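Local atomic coordinates of prolyl endopeptidase (Myxococcus xanthus, PDB entry 2BKL), a protein that is a serine endopeptidase that probably hydrolyses oligopeptides on the carboxyl side of proline and, less readily, of alanine. Residues V430-V435 with V477-N482; A446-Y451 with K525-Y530; Y84-K89 with Y97-E102; D70-P75 with E401-V406. All coordinates share one frame; numbering follows the deposited sequence.

Contact 1 (V430-V435 with V477-N482); sequences VPMFVV and VYAVAN
Val430 sets CG1 against the carbonyl oxygen of Asn482 at one end of an antiparallel strand pair, 429-437 with 477-481, in the mixed sheet of the α/β-hydrolase domain. At Pro431 the ring crosses the Asn482 side chain at about a right angle, with Pro431 CB 3.6 Å from Asn482 OD1. The Pro431 carbonyl oxygen accepts the backbone N of Asn482 in a nearly straight bond (2.9 Å, 171°). Asn482 ND2 donates to Glu488 and to Met460 O; an alanine here would probably leave both acceptors without that donor and open a gap beside Pro431 CB. Met432 turns to the face covered by helix 503-518. Its CG, anti to the backbone N (chi1 178°), lies 3.4 Å from Val480 O. Met432 SD touches Ala479 CB at 3.9 Å. On the other face, Phe433 brings CE2 to 3.8 Å from Asn482 OD1, ring and amide planes 77° apart, while its backbone N and O form a reciprocal pair of hydrogen bonds with Val480. Val434 returns to the methionine face, where its CG1 presses tightly on Val477 CG1 (3.5 Å). At Val435 the backbone exchanges two bonds with Tyr478, the shorter from Val435 N to Tyr478 O at 2.7 Å.

Contact 2 (A446-Y451 with K525-Y530); sequences APTLLY and KRLAIY
Arg526 lies alongside Pro447, the two side chains pointing the same way. Its CB passes 3.9 Å from Ala446 O, and the chain then bends twice, at chi2 (-79°) and chi3 (-86°), which turns CD and NE in succession. NE donates to Asn445 O. CZ comes within 4.1 Å of Pro447 CD, and at the tip NH2 approaches that same Pro447 CD to 3.5 Å, with Pro447 CG over one guanidinium face, offset toward the rim. The remaining nitrogen, NH1, donates to Leu675 O, so the group ties the start of this strand pair to the last modelled residues of the chain. From there strands 448-451 and 527-532 run parallel, joined by bonds from Thr448 N to Arg526 O, Ala528 N to Thr448 O, Leu450 N to Ala528 O and Tyr530 N to Leu450 O. One face carries Thr448 CG2 against Leu527 CD1 (3.7 Å) and Leu450 CD2 against Ile529 CG2. The other places Leu449 CD1 3.9 Å from Tyr530 CB, on the side covered by helix 657-674. At the far end Tyr451 and Tyr530 lie alongside each other, Tyr451 CD1 at 3.5 Å from Tyr530 CD1, their planes inclined by 53°. Parallel neighbours of this kind form the core of the α/β-hydrolase sheet, and strand 527-532 leads directly into what is probably the nucleophile elbow, with Ser533 in the ligand pocket.

Contact 3 (Y84-K89 with Y97-E102); sequences YVRTHK and YWRQGE
Tyr84 and Tyr97 face each other as a hydrogen-bonded antiparallel pair in the β-hairpin of strands 81-87 and 95-100, part of a four-stranded blade of the β-propeller. Their backbones exchange two bonds, the shorter from Tyr97 N to Tyr84 O at 2.8 Å. The Tyr84 ring leaves from the crowded position, CG between the backbone N and the carbonyl carbon (chi1 51°). CE2 of this ring lies 3.6 Å from Tyr97 CB. The Tyr84 hydroxyl accepts Arg99 NE at 2.9 Å, lying in the guanidinium plane, and is also hydrogen-bonded to Glu106. Arg99 CG likewise sits between N and carbonyl carbon, and a bend at chi3 (71°) turns NE; the two side chains cross at about a right angle. Arg86 NH2 and Arg99 NH2 stand only 3.6 Å apart, and both form salt bridges to Glu106 OE1, which probably offsets their mutual repulsion. An alanine at Arg99 would probably leave Tyr84 OH without its NE donor and Glu106 with one cation fewer. Before its charged end, Arg86 runs extended across the Tyr97 ring, with CD over the face in a CH-π contact 4.2 Å from the ring centroid. Beyond the ring, the Tyr97 hydroxyl meets His88, the two side chains tip to tip with ring planes 89° apart and a short hydrogen bond between His88 NE2 and Tyr97 OH, 2.6 Å.

Contact 4 (D70-P75 with E401-V406); sequences DSVSTP and ELWAKV
Ser73, whose carbonyl oxygen meets the indole of Trp403, has its OG held by two partners: OG donates to Thr74 O at 2.9 Å, approaching from above the carbonyl plane, and takes a hydrogen bond from Val85 N. Ser73 O lies at the edge of the Trp403 indole, 3.5 Å from CZ3. Between 70-75 and 401-406 themselves hydrogen bonds are absent, and the contact rests on apolar groups. Val72 is central. Its CG1 lies between the backbone N and the carbonyl carbon (chi1 65°) and touches both Ala404 CB, at 3.5 Å, and Trp403 CZ3, at 3.9 Å. Pro75 meets the indole tip to tip, with CD 3.7 Å from Trp403 CH2. At the other end Val406 sets CG2 3.8 Å from Ser71 CB and turns CG1 to Asp70 O. Trp403 and Ala404 can both point across because they form a classic β-bulge opposite Ile390. The two segments belong to the first strand of the first propeller blade and the last strand of the last blade, so the contact lies at the seam of the ring, where prolyl oligopeptidases lack a strand shared between the end blades. Strand 81-87 pairs with 71-78 in the same blade, its Tyr84 and Arg86 touching Val72, while Tyr378 of strand 376-383 meets Trp403 edge-to-face and strand 386-394 borders the bulge.

Contacts 1 and 2 are buried in the hydrolase domain and share one sheet: strand 477-481 lies between 429-437 and 448-451, so the antiparallel pairing of contact 1 continues directly into the parallel pairing of contact 2. Contacts 3 and 4 belong to the propeller, with centres about 35 and 27 Å from that of contact 1. They meet through neighbouring strands 81-87 and 71-78, contact 3 being nested within the chain span closed by contact 4. Main-chain bonds and aliphatic packing dominate the hydrolase pair; contact 3, partly buried within a blade, relies on tyrosine, histidine and arginine side chains, whereas contact 4, at the surface between blades, is almost wholly apolar.

Contact 1 (V430-V435 with V477-N482)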
loop_
_atom_site.group_PDB
_atom_site.type_symbol
_atom_site.label_atom_id
_atom_site.label_comp_id
_atom_site.label_asym_id
_atom_site.label_seq_id
_atom_site.Cartn_x
_atom_site.Cartn_y
_atom_site.Cartn_z
ATOM N N VAL A 430 16.076 -5.808 -14.871
ATOM C CA VAL A 430 15.107 -5.153 -14.023
ATOM C C VAL A 430 14.545 -3.939 -14.736
ATOM O O VAL A 430 15.328 -3.140 -15.271
ATOM C CB VAL A 430 15.758 -4.700 -12.710
ATOM C CG1 VAL A 430 14.710 -4.003 -11.807
ATOM C CG2 VAL A 430 16.434 -5.856 -11.975
ATOM N N PRO A 431 13.229 -3.764 -14.795
ATOM C CA PRO A 431 12.666 -2.548 -15.388
ATOM C C PRO A 431 12.760 -1.333 -14.487
ATOM O O PRO A 431 12.773 -1.452 -13.257
ATOM C CB PRO A 431 11.207 -2.871 -15.617
ATOM C CG PRO A 431 11.038 -4.328 -15.248
ATOM C CD PRO A 431 12.173 -4.683 -14.327
ATOM N N MET A 432 12.816 -0.167 -15.104
ATOM C CA MET A 432 12.770 1.103 -14.389
ATOM C C MET A 432 12.105 2.150 -15.263
ATOM O O MET A 432 12.391 2.235 -16.476
ATOM C CB MET A 432 14.179 1.551 -13.971
ATOM C CG MET A 432 14.192 2.882 -13.273
ATOM S SD MET A 432 15.739 3.181 -12.335
ATOM C CE MET A 432 16.970 2.967 -13.555
ATOM N N PHE A 433 11.210 2.950 -14.687
ATOM C CA PHE A 433 10.680 4.150 -15.326
ATOM C C PHE A 433 11.530 5.351 -14.997
ATOM O O PHE A 433 11.968 5.514 -13.862
ATOM C CB PHE A 433 9.244 4.425 -14.873
ATOM C CG PHE A 433 8.258 3.336 -15.172
ATOM C CD1 PHE A 433 7.829 3.110 -16.472
ATOM C CD2 PHE A 433 7.711 2.562 -14.142
ATOM C CE1 PHE A 433 6.896 2.108 -16.756
ATOM C CE2 PHE A 433 6.762 1.598 -14.425
ATOM C CZ PHE A 433 6.366 1.360 -15.704
ATOM N N VAL A 434 11.780 6.200 -15.991
ATOM C CA VAL A 434 12.554 7.415 -15.803
ATOM C C VAL A 434 11.771 8.571 -16.374
ATOM O O VAL A 434 11.397 8.556 -17.552
ATOM C CB VAL A 434 13.967 7.325 -16.419
ATOM C CG1 VAL A 434 14.775 8.560 -16.017
ATOM C CG2 VAL A 434 14.692 6.063 -15.972
ATOM N N VAL A 435 11.509 9.575 -15.549
ATOM C CA VAL A 435 10.622 10.685 -15.914
ATOM C C VAL A 435 11.391 11.988 -15.793
ATOM O O VAL A 435 12.104 12.237 -14.820
ATOM C CB VAL A 435 9.377 10.739 -14.964
ATOM C CG1 VAL A 435 8.381 11.768 -15.458
ATOM C CG2 VAL A 435 8.722 9.343 -14.822
ATOM N N VAL A 477 15.220 14.555 -12.308
ATOM C CA VAL A 477 14.817 13.255 -12.849
ATOM C C VAL A 477 14.165 12.484 -11.727
ATOM O O VAL A 477 14.643 12.507 -10.588
ATOM C CB VAL A 477 16.040 12.503 -13.365
ATOM C CG1 VAL A 477 15.724 11.038 -13.777
ATOM C CG2 VAL A 477 16.707 13.294 -14.522
ATOM N N TYR A 478 13.068 11.833 -12.053
ATOM C CA TYR A 478 12.370 10.934 -11.122
ATOM C C TYR A 478 12.412 9.549 -11.704
ATOM O O TYR A 478 12.003 9.341 -12.854
ATOM C CB TYR A 478 10.921 11.369 -10.936
ATOM C CG TYR A 478 10.095 10.494 -10.016
ATOM C CD1 TYR A 478 10.414 10.369 -8.680
ATOM C CD2 TYR A 478 8.970 9.841 -10.488
ATOM C CE1 TYR A 478 9.634 9.578 -7.823
ATOM C CE2 TYR A 478 8.187 9.065 -9.653
ATOM C CZ TYR A 478 8.535 8.938 -8.331
ATOM O OH TYR A 478 7.754 8.161 -7.457
ATOM N N ALA A 479 12.898 8.574 -10.937
ATOM C CA ALA A 479 13.036 7.206 -11.421
ATOM C C ALA A 479 12.379 6.260 -10.449
ATOM O O ALA A 479 12.466 6.462 -9.234
ATOM C CB ALA A 479 14.518 6.851 -11.580
ATOM N N VAL A 480 11.718 5.233 -10.972
ATOM C CA VAL A 480 11.000 4.240 -10.175
ATOM C C VAL A 480 11.433 2.846 -10.674
ATOM O O VAL A 480 11.177 2.494 -11.822
ATOM C CB VAL A 480 9.455 4.412 -10.299
ATOM C CG1 VAL A 480 8.750 3.409 -9.398
ATOM C CG2 VAL A 480 9.045 5.851 -9.953
ATOM N N ALA A 481 12.095 2.078 -9.812
ATOM C CA ALA A 481 12.608 0.760 -10.189
ATOM C C ALA A 481 11.641 -0.332 -9.815
ATOM O O ALA A 481 11.094 -0.314 -8.689
ATOM C CB ALA A 481 13.959 0.525 -9.563
ATOM N N ASN A 482 11.449 -1.307 -10.696
ATOM C CA ASN A 482 10.556 -2.444 -10.477
ATOM C C ASN A 482 11.368 -3.619 -9.933
ATOM O O ASN A 482 11.504 -4.682 -10.550
ATOM C CB ASN A 482 9.846 -2.825 -11.778
ATOM C CG ASN A 482 8.936 -1.750 -12.278
ATOM O OD1 ASN A 482 9.283 -1.016 -13.194
ATOM N ND2 ASN A 482 7.752 -1.662 -11.694
#

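Contact 2 (A446-Y451 with K525-Y530)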
loop_
_atom_site.group_PDB
_atom_site.type_symbol
_atom_site.label_atom_id
_atom_site.label_comp_id
_atom_site.label_asym_id
_atom_site.label_seq_id
_atom_site.Cartn_x
_atom_site.Cartn_y
_atom_site.Cartn_z
ATOM N N ALA A 446 21.982 16.096 -13.358
ATOM C CA ALA A 446 20.618 16.392 -12.940
ATOM C C ALA A 446 20.343 15.874 -11.528
ATOM O O ALA A 446 20.692 14.735 -11.217
ATOM C CB ALA A 446 19.631 15.747 -13.907
ATOM N N PRO A 447 19.682 16.659 -10.694
ATOM C CA PRO A 447 19.244 16.164 -9.387
ATOM C C PRO A 447 18.257 15.036 -9.688
ATOM O O PRO A 447 17.328 15.220 -10.475
ATOM C CB PRO A 447 18.518 17.358 -8.763
ATOM C CG PRO A 447 18.631 18.445 -9.660
ATOM C CD PRO A 447 19.237 18.037 -10.953
ATOM N N THR A 448 18.446 13.896 -9.060
ATOM C CA THR A 448 17.650 12.725 -9.357
ATOM C C THR A 448 17.118 12.117 -8.087
ATOM O O THR A 448 17.816 12.065 -7.098
ATOM C CB THR A 448 18.546 11.729 -10.127
ATOM O OG1 THR A 448 18.910 12.324 -11.378
ATOM C CG2 THR A 448 17.841 10.412 -10.474
ATOM N N LEU A 449 15.874 11.680 -8.139
ATOM C CA LEU A 449 15.211 11.020 -7.026
ATOM C C LEU A 449 14.777 9.636 -7.504
ATOM O O LEU A 449 13.992 9.519 -8.436
ATOM C CB LEU A 449 14.001 11.816 -6.576
ATOM C CG LEU A 449 13.149 11.259 -5.438
ATOM C CD1 LEU A 449 13.922 11.115 -4.194
ATOM C CD2 LEU A 449 11.973 12.214 -5.227
ATOM N N LEU A 450 15.288 8.608 -6.865
ATOM C CA LEU A 450 15.088 7.209 -7.232
ATOM C C LEU A 450 14.256 6.551 -6.128
ATOM O O LEU A 450 14.645 6.570 -4.949
ATOM C CB LEU A 450 16.442 6.497 -7.385
ATOM C CG LEU A 450 16.419 4.968 -7.440
ATOM C CD1 LEU A 450 15.615 4.460 -8.659
ATOM C CD2 LEU A 450 17.810 4.426 -7.435
ATOM N N TYR A 451 13.126 6.008 -6.531
ATOM C CA TYR A 451 12.132 5.421 -5.646
ATOM C C TYR A 451 12.023 3.913 -5.890
ATOM O O TYR A 451 12.070 3.434 -7.030
ATOM C CB TYR A 451 10.785 6.084 -5.953
ATOM C CG TYR A 451 9.562 5.610 -5.209
ATOM C CD1 TYR A 451 9.561 5.548 -3.840
ATOM C CD2 TYR A 451 8.375 5.357 -5.882
ATOM C CE1 TYR A 451 8.413 5.167 -3.127
ATOM C CE2 TYR A 451 7.222 4.989 -5.190
ATOM C CZ TYR A 451 7.288 4.851 -3.808
ATOM O OH TYR A 451 6.183 4.462 -3.040
ATOM N N LYS A 525 26.548 12.518 -5.871
ATOM C CA LYS A 525 26.260 13.685 -5.016
ATOM C C LYS A 525 24.997 14.435 -5.412
ATOM O O LYS A 525 24.545 15.362 -4.703
ATOM C CB LYS A 525 27.453 14.667 -4.951
ATOM C CG LYS A 525 27.681 15.502 -6.203
ATOM C CD LYS A 525 28.962 16.383 -6.094
ATOM C CE LYS A 525 30.269 15.570 -6.076
ATOM N NZ LYS A 525 31.445 16.335 -6.619
ATOM N N ARG A 526 24.410 14.046 -6.544
ATOM C CA ARG A 526 23.176 14.625 -7.012
ATOM C C ARG A 526 22.027 13.606 -7.013
ATOM O O ARG A 526 20.948 13.886 -7.554
ATOM C CB ARG A 526 23.386 15.135 -8.434
ATOM C CG ARG A 526 24.415 16.253 -8.538
ATOM C CD ARG A 526 23.845 17.592 -8.121
ATOM N NE ARG A 526 23.196 18.220 -9.261
ATOM C CZ ARG A 526 22.664 19.439 -9.262
ATOM N NH1 ARG A 526 22.587 20.148 -8.151
ATOM N NH2 ARG A 526 22.163 19.932 -10.384
ATOM N N LEU A 527 22.235 12.453 -6.384
ATOM C CA LEU A 527 21.247 11.380 -6.366
ATOM C C LEU A 527 20.662 11.184 -4.984
ATOM O O LEU A 527 21.388 10.962 -4.026
ATOM C CB LEU A 527 21.895 10.067 -6.838
ATOM C CG LEU A 527 21.018 8.804 -6.812
ATOM C CD1 LEU A 527 19.836 8.963 -7.729
ATOM C CD2 LEU A 527 21.816 7.564 -7.150
ATOM N N ALA A 528 19.348 11.214 -4.915
ATOM C CA ALA A 528 18.604 10.887 -3.687
ATOM C C ALA A 528 17.784 9.617 -3.900
ATOM O O ALA A 528 17.314 9.325 -5.005
ATOM C CB ALA A 528 17.692 12.033 -3.311
ATOM N N ILE A 529 17.592 8.876 -2.816
ATOM C CA ILE A 529 16.689 7.737 -2.789
ATOM C C ILE A 529 15.599 7.945 -1.777
ATOM O O ILE A 529 15.800 8.572 -0.738
ATOM C CB ILE A 529 17.430 6.424 -2.544
ATOM C CG1 ILE A 529 18.301 6.443 -1.278
ATOM C CG2 ILE A 529 18.228 6.043 -3.784
ATOM C CD1 ILE A 529 18.911 5.120 -0.933
ATOM N N TYR A 530 14.425 7.413 -2.092
ATOM C CA TYR A 530 13.228 7.518 -1.267
ATOM C C TYR A 530 12.561 6.155 -1.174
ATOM O O TYR A 530 12.405 5.466 -2.178
ATOM C CB TYR A 530 12.184 8.526 -1.831
ATOM C CG TYR A 530 10.901 8.596 -0.977
ATOM C CD1 TYR A 530 9.915 7.597 -1.063
ATOM C CD2 TYR A 530 10.709 9.566 -0.039
ATOM C CE1 TYR A 530 8.780 7.618 -0.264
ATOM C CE2 TYR A 530 9.554 9.607 0.744
ATOM C CZ TYR A 530 8.620 8.627 0.644
ATOM O OH TYR A 530 7.479 8.693 1.446
#

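Contact 3 (Y84-K89 with Y97-E102)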
loop_
_atom_site.group_PDB
_atom_site.type_symbol
_atom_site.label_atom_id
_atom_site.label_comp_id
_atom_site.label_asym_id
_atom_site.label_seq_id
_atom_site.Cartn_x
_atom_site.Cartn_y
_atom_site.Cartn_z
ATOM N N TYR A 84 -20.177 7.624 -4.324
ATOM C CA TYR A 84 -18.854 7.953 -4.831
ATOM C C TYR A 84 -18.240 9.055 -3.983
ATOM O O TYR A 84 -18.960 9.851 -3.360
ATOM C CB TYR A 84 -18.928 8.366 -6.334
ATOM C CG TYR A 84 -19.977 9.429 -6.550
ATOM C CD1 TYR A 84 -21.289 9.076 -6.783
ATOM C CD2 TYR A 84 -19.673 10.781 -6.421
ATOM C CE1 TYR A 84 -22.268 10.013 -6.918
ATOM C CE2 TYR A 84 -20.657 11.731 -6.562
ATOM C CZ TYR A 84 -21.953 11.340 -6.798
ATOM O OH TYR A 84 -22.967 12.251 -6.944
ATOM N N VAL A 85 -16.925 9.062 -3.926
ATOM C CA VAL A 85 -16.185 10.060 -3.188
ATOM C C VAL A 85 -15.725 11.194 -4.109
ATOM O O VAL A 85 -15.304 10.951 -5.245
ATOM C CB VAL A 85 -15.012 9.385 -2.491
ATOM C CG1 VAL A 85 -14.069 10.385 -1.895
ATOM C CG2 VAL A 85 -15.538 8.451 -1.392
ATOM N N ARG A 86 -15.781 12.433 -3.617
ATOM C CA ARG A 86 -15.219 13.579 -4.311
ATOM C C ARG A 86 -14.168 14.248 -3.459
ATOM O O ARG A 86 -14.257 14.254 -2.240
ATOM C CB ARG A 86 -16.271 14.649 -4.587
ATOM C CG ARG A 86 -17.354 14.293 -5.610
ATOM C CD ARG A 86 -18.214 15.494 -5.975
ATOM N NE ARG A 86 -19.283 15.236 -6.935
ATOM C CZ ARG A 86 -19.141 15.237 -8.251
ATOM N NH1 ARG A 86 -17.955 15.432 -8.801
ATOM N NH2 ARG A 86 -20.195 14.996 -9.025
ATOM N N THR A 87 -13.184 14.852 -4.109
ATOM C CA THR A 87 -12.416 15.895 -3.457
ATOM C C THR A 87 -12.850 17.238 -4.028
ATOM O O THR A 87 -13.272 17.345 -5.176
ATOM C CB THR A 87 -10.903 15.747 -3.656
ATOM O OG1 THR A 87 -10.565 15.785 -5.059
ATOM C CG2 THR A 87 -10.385 14.413 -3.118
ATOM N N HIS A 88 -12.698 18.264 -3.205
ATOM C CA HIS A 88 -12.966 19.661 -3.577
ATOM C C HIS A 88 -11.716 20.496 -3.274
ATOM O O HIS A 88 -10.877 20.122 -2.444
ATOM C CB HIS A 88 -14.163 20.236 -2.791
ATOM C CG HIS A 88 -15.459 19.511 -2.997
ATOM N ND1 HIS A 88 -16.025 19.335 -4.239
ATOM C CD2 HIS A 88 -16.311 18.944 -2.114
ATOM C CE1 HIS A 88 -17.165 18.671 -4.111
ATOM N NE2 HIS A 88 -17.358 18.414 -2.831
ATOM N N LYS A 89 -11.582 21.636 -3.934
ATOM C CA LYS A 89 -10.386 22.463 -3.787
ATOM C C LYS A 89 -10.335 23.185 -2.460
ATOM O O LYS A 89 -9.288 23.738 -2.119
ATOM C CB LYS A 89 -10.271 23.474 -4.927
ATOM C CG LYS A 89 -9.981 22.842 -6.252
ATOM C CD LYS A 89 -9.435 23.846 -7.236
ATOM C CE LYS A 89 -9.262 23.228 -8.594
ATOM N NZ LYS A 89 -8.490 24.144 -9.467
ATOM N N TYR A 97 -20.528 11.089 -1.370
ATOM C CA TYR A 97 -21.789 11.555 -1.914
ATOM C C TYR A 97 -22.644 10.408 -2.407
ATOM O O TYR A 97 -22.144 9.323 -2.721
ATOM C CB TYR A 97 -21.501 12.442 -3.137
ATOM C CG TYR A 97 -20.975 13.804 -2.786
ATOM C CD1 TYR A 97 -19.641 14.008 -2.544
ATOM C CD2 TYR A 97 -21.839 14.892 -2.694
ATOM C CE1 TYR A 97 -19.164 15.267 -2.217
ATOM C CE2 TYR A 97 -21.367 16.151 -2.355
ATOM C CZ TYR A 97 -20.026 16.315 -2.131
ATOM O OH TYR A 97 -19.555 17.565 -1.789
ATOM N N TRP A 98 -23.932 10.665 -2.553
ATOM C CA TRP A 98 -24.824 9.779 -3.266
ATOM C C TRP A 98 -25.812 10.563 -4.117
ATOM O O TRP A 98 -26.053 11.757 -3.896
ATOM C CB TRP A 98 -25.570 8.817 -2.317
ATOM C CG TRP A 98 -26.686 9.457 -1.552
ATOM C CD1 TRP A 98 -26.573 10.239 -0.447
ATOM C CD2 TRP A 98 -28.084 9.342 -1.815
ATOM N NE1 TRP A 98 -27.809 10.653 -0.026
ATOM C CE2 TRP A 98 -28.759 10.096 -0.834
ATOM C CE3 TRP A 98 -28.839 8.678 -2.777
ATOM C CZ2 TRP A 98 -30.150 10.203 -0.796
ATOM C CZ3 TRP A 98 -30.227 8.782 -2.735
ATOM C CH2 TRP A 98 -30.861 9.532 -1.751
ATOM N N ARG A 99 -26.378 9.874 -5.102
ATOM C CA ARG A 99 -27.467 10.411 -5.881
ATOM C C ARG A 99 -28.392 9.307 -6.338
ATOM O O ARG A 99 -27.988 8.125 -6.476
ATOM C CB ARG A 99 -26.961 11.198 -7.085
ATOM C CG ARG A 99 -26.191 10.391 -8.095
ATOM C CD ARG A 99 -25.874 11.165 -9.378
ATOM N NE ARG A 99 -24.866 12.180 -9.148
ATOM C CZ ARG A 99 -24.563 13.148 -9.996
ATOM N NH1 ARG A 99 -25.205 13.258 -11.150
ATOM N NH2 ARG A 99 -23.617 14.028 -9.678
ATOM N N GLN A 100 -29.637 9.697 -6.581
ATOM C CA GLN A 100 -30.642 8.799 -7.100
ATOM C C GLN A 100 -30.644 8.895 -8.613
ATOM O O GLN A 100 -31.008 9.936 -9.178
ATOM C CB GLN A 100 -32.005 9.195 -6.563
ATOM C CG GLN A 100 -33.097 8.215 -6.985
ATOM C CD GLN A 100 -33.089 6.988 -6.102
ATOM O OE1 GLN A 100 -33.127 7.116 -4.892
ATOM N NE2 GLN A 100 -33.011 5.806 -6.706
ATOM N N GLY A 101 -30.262 7.821 -9.279
ATOM C CA GLY A 101 -30.155 7.816 -10.725
ATOM C C GLY A 101 -28.924 8.539 -11.234
ATOM O O GLY A 101 -28.231 9.263 -10.509
ATOM N N GLU A 102 -28.670 8.363 -12.519
ATOM C CA GLU A 102 -27.434 8.816 -13.133
ATOM C C GLU A 102 -27.292 10.340 -13.079
ATOM O O GLU A 102 -26.175 10.848 -12.949
ATOM C CB GLU A 102 -27.361 8.316 -14.576
ATOM C CG GLU A 102 -25.954 8.178 -15.119
ATOM C CD GLU A 102 -25.952 7.963 -16.620
ATOM O OE1 GLU A 102 -25.782 8.957 -17.368
ATOM O OE2 GLU A 102 -26.142 6.798 -17.048
#

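Contact 4 (D70-P75 with E401-V406)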
loop_
_atom_site.group_PDB
_atom_site.type_symbol
_atom_site.label_atom_id
_atom_site.label_comp_id
_atom_site.label_asym_id
_atom_site.label_seq_id
_atom_site.Cartn_x
_atom_site.Cartn_y
_atom_site.Cartn_z
ATOM N N ASP A 70 -10.324 19.013 -7.720
ATOM C CA ASP A 70 -11.669 18.514 -7.934
ATOM C C ASP A 70 -11.493 17.153 -8.559
ATOM O O ASP A 70 -10.938 17.037 -9.650
ATOM C CB ASP A 70 -12.431 19.405 -8.913
ATOM C CG ASP A 70 -12.732 20.735 -8.345
ATOM O OD1 ASP A 70 -13.357 20.791 -7.264
ATOM O OD2 ASP A 70 -12.346 21.800 -8.888
ATOM N N SER A 71 -11.929 16.113 -7.876
ATOM C CA SER A 71 -11.862 14.784 -8.414
ATOM C C SER A 71 -13.103 14.018 -7.980
ATOM O O SER A 71 -13.832 14.421 -7.060
ATOM C CB SER A 71 -10.613 14.080 -7.922
ATOM O OG SER A 71 -10.729 13.660 -6.567
ATOM N N VAL A 72 -13.369 12.949 -8.706
ATOM C CA VAL A 72 -14.441 12.012 -8.346
ATOM C C VAL A 72 -13.952 10.580 -8.545
ATOM O O VAL A 72 -13.208 10.315 -9.522
ATOM C CB VAL A 72 -15.717 12.275 -9.148
ATOM C CG1 VAL A 72 -15.509 12.012 -10.622
ATOM C CG2 VAL A 72 -16.881 11.425 -8.609
ATOM N N SER A 73 -14.337 9.680 -7.632
ATOM C CA SER A 73 -14.005 8.232 -7.654
ATOM C C SER A 73 -14.954 7.510 -8.600
ATOM O O SER A 73 -16.000 8.021 -8.946
ATOM C CB SER A 73 -14.133 7.563 -6.240
ATOM O OG SER A 73 -15.509 7.223 -5.823
ATOM N N THR A 74 -14.593 6.289 -8.990
ATOM C CA THR A 74 -15.573 5.423 -9.644
ATOM C C THR A 74 -16.781 5.195 -8.738
ATOM O O THR A 74 -16.623 5.089 -7.514
ATOM C CB THR A 74 -14.999 4.042 -10.038
ATOM O OG1 THR A 74 -14.427 3.379 -8.918
ATOM C CG2 THR A 74 -13.858 4.181 -11.013
ATOM N N PRO A 75 -17.969 5.091 -9.321
ATOM C CA PRO A 75 -19.181 4.959 -8.509
ATOM C C PRO A 75 -19.525 3.520 -8.136
ATOM O O PRO A 75 -19.295 2.581 -8.909
ATOM C CB PRO A 75 -20.252 5.550 -9.415
ATOM C CG PRO A 75 -19.758 5.308 -10.805
ATOM C CD PRO A 75 -18.287 5.221 -10.753
ATOM N N GLU A 401 -16.269 5.627 -23.033
ATOM C CA GLU A 401 -16.433 7.089 -23.001
ATOM C C GLU A 401 -15.671 7.621 -21.804
ATOM O O GLU A 401 -15.730 7.013 -20.741
ATOM C CB GLU A 401 -17.909 7.473 -22.779
ATOM C CG GLU A 401 -18.921 6.869 -23.733
ATOM C CD GLU A 401 -20.351 7.211 -23.343
ATOM O OE1 GLU A 401 -20.720 8.412 -23.398
ATOM O OE2 GLU A 401 -21.106 6.292 -22.971
ATOM N N LEU A 402 -15.006 8.766 -21.946
ATOM C CA LEU A 402 -14.469 9.466 -20.787
ATOM C C LEU A 402 -15.601 9.895 -19.867
ATOM O O LEU A 402 -16.578 10.540 -20.286
ATOM C CB LEU A 402 -13.633 10.663 -21.218
ATOM C CG LEU A 402 -12.971 11.439 -20.076
ATOM C CD1 LEU A 402 -11.827 10.632 -19.474
ATOM C CD2 LEU A 402 -12.488 12.773 -20.612
ATOM N N TRP A 403 -15.478 9.543 -18.604
ATOM C CA TRP A 403 -16.476 9.825 -17.603
ATOM C C TRP A 403 -16.028 10.941 -16.651
ATOM O O TRP A 403 -16.850 11.738 -16.221
ATOM C CB TRP A 403 -16.789 8.544 -16.839
ATOM C CG TRP A 403 -17.925 8.609 -15.852
ATOM C CD1 TRP A 403 -19.260 8.549 -16.141
ATOM C CD2 TRP A 403 -17.831 8.670 -14.432
ATOM N NE1 TRP A 403 -19.998 8.598 -14.986
ATOM C CE2 TRP A 403 -19.148 8.685 -13.919
ATOM C CE3 TRP A 403 -16.764 8.762 -13.529
ATOM C CZ2 TRP A 403 -19.420 8.750 -12.553
ATOM C CZ3 TRP A 403 -17.035 8.812 -12.174
ATOM C CH2 TRP A 403 -18.357 8.815 -11.697
ATOM N N ALA A 404 -14.753 10.940 -16.264
ATOM C CA ALA A 404 -14.198 11.982 -15.407
ATOM C C ALA A 404 -12.731 12.139 -15.695
ATOM O O ALA A 404 -12.085 11.205 -16.098
ATOM C CB ALA A 404 -14.402 11.628 -13.931
ATOM N N LYS A 405 -12.214 13.349 -15.486
ATOM C CA LYS A 405 -10.806 13.655 -15.650
ATOM C C LYS A 405 -10.445 14.702 -14.620
ATOM O O LYS A 405 -11.175 15.681 -14.475
ATOM C CB LYS A 405 -10.593 14.200 -17.072
ATOM C CG LYS A 405 -9.208 14.674 -17.415
ATOM C CD LYS A 405 -9.059 14.938 -18.930
ATOM C CE LYS A 405 -9.708 16.251 -19.369
ATOM N NZ LYS A 405 -8.716 17.374 -19.583
ATOM N N VAL A 406 -9.350 14.495 -13.891
ATOM C CA VAL A 406 -8.839 15.506 -12.950
ATOM C C VAL A 406 -8.077 16.585 -13.704
ATOM O O VAL A 406 -7.121 16.296 -14.426
ATOM C CB VAL A 406 -7.917 14.880 -11.883
ATOM C CG1 VAL A 406 -7.498 15.939 -10.908
ATOM C CG2 VAL A 406 -8.628 13.753 -11.140
#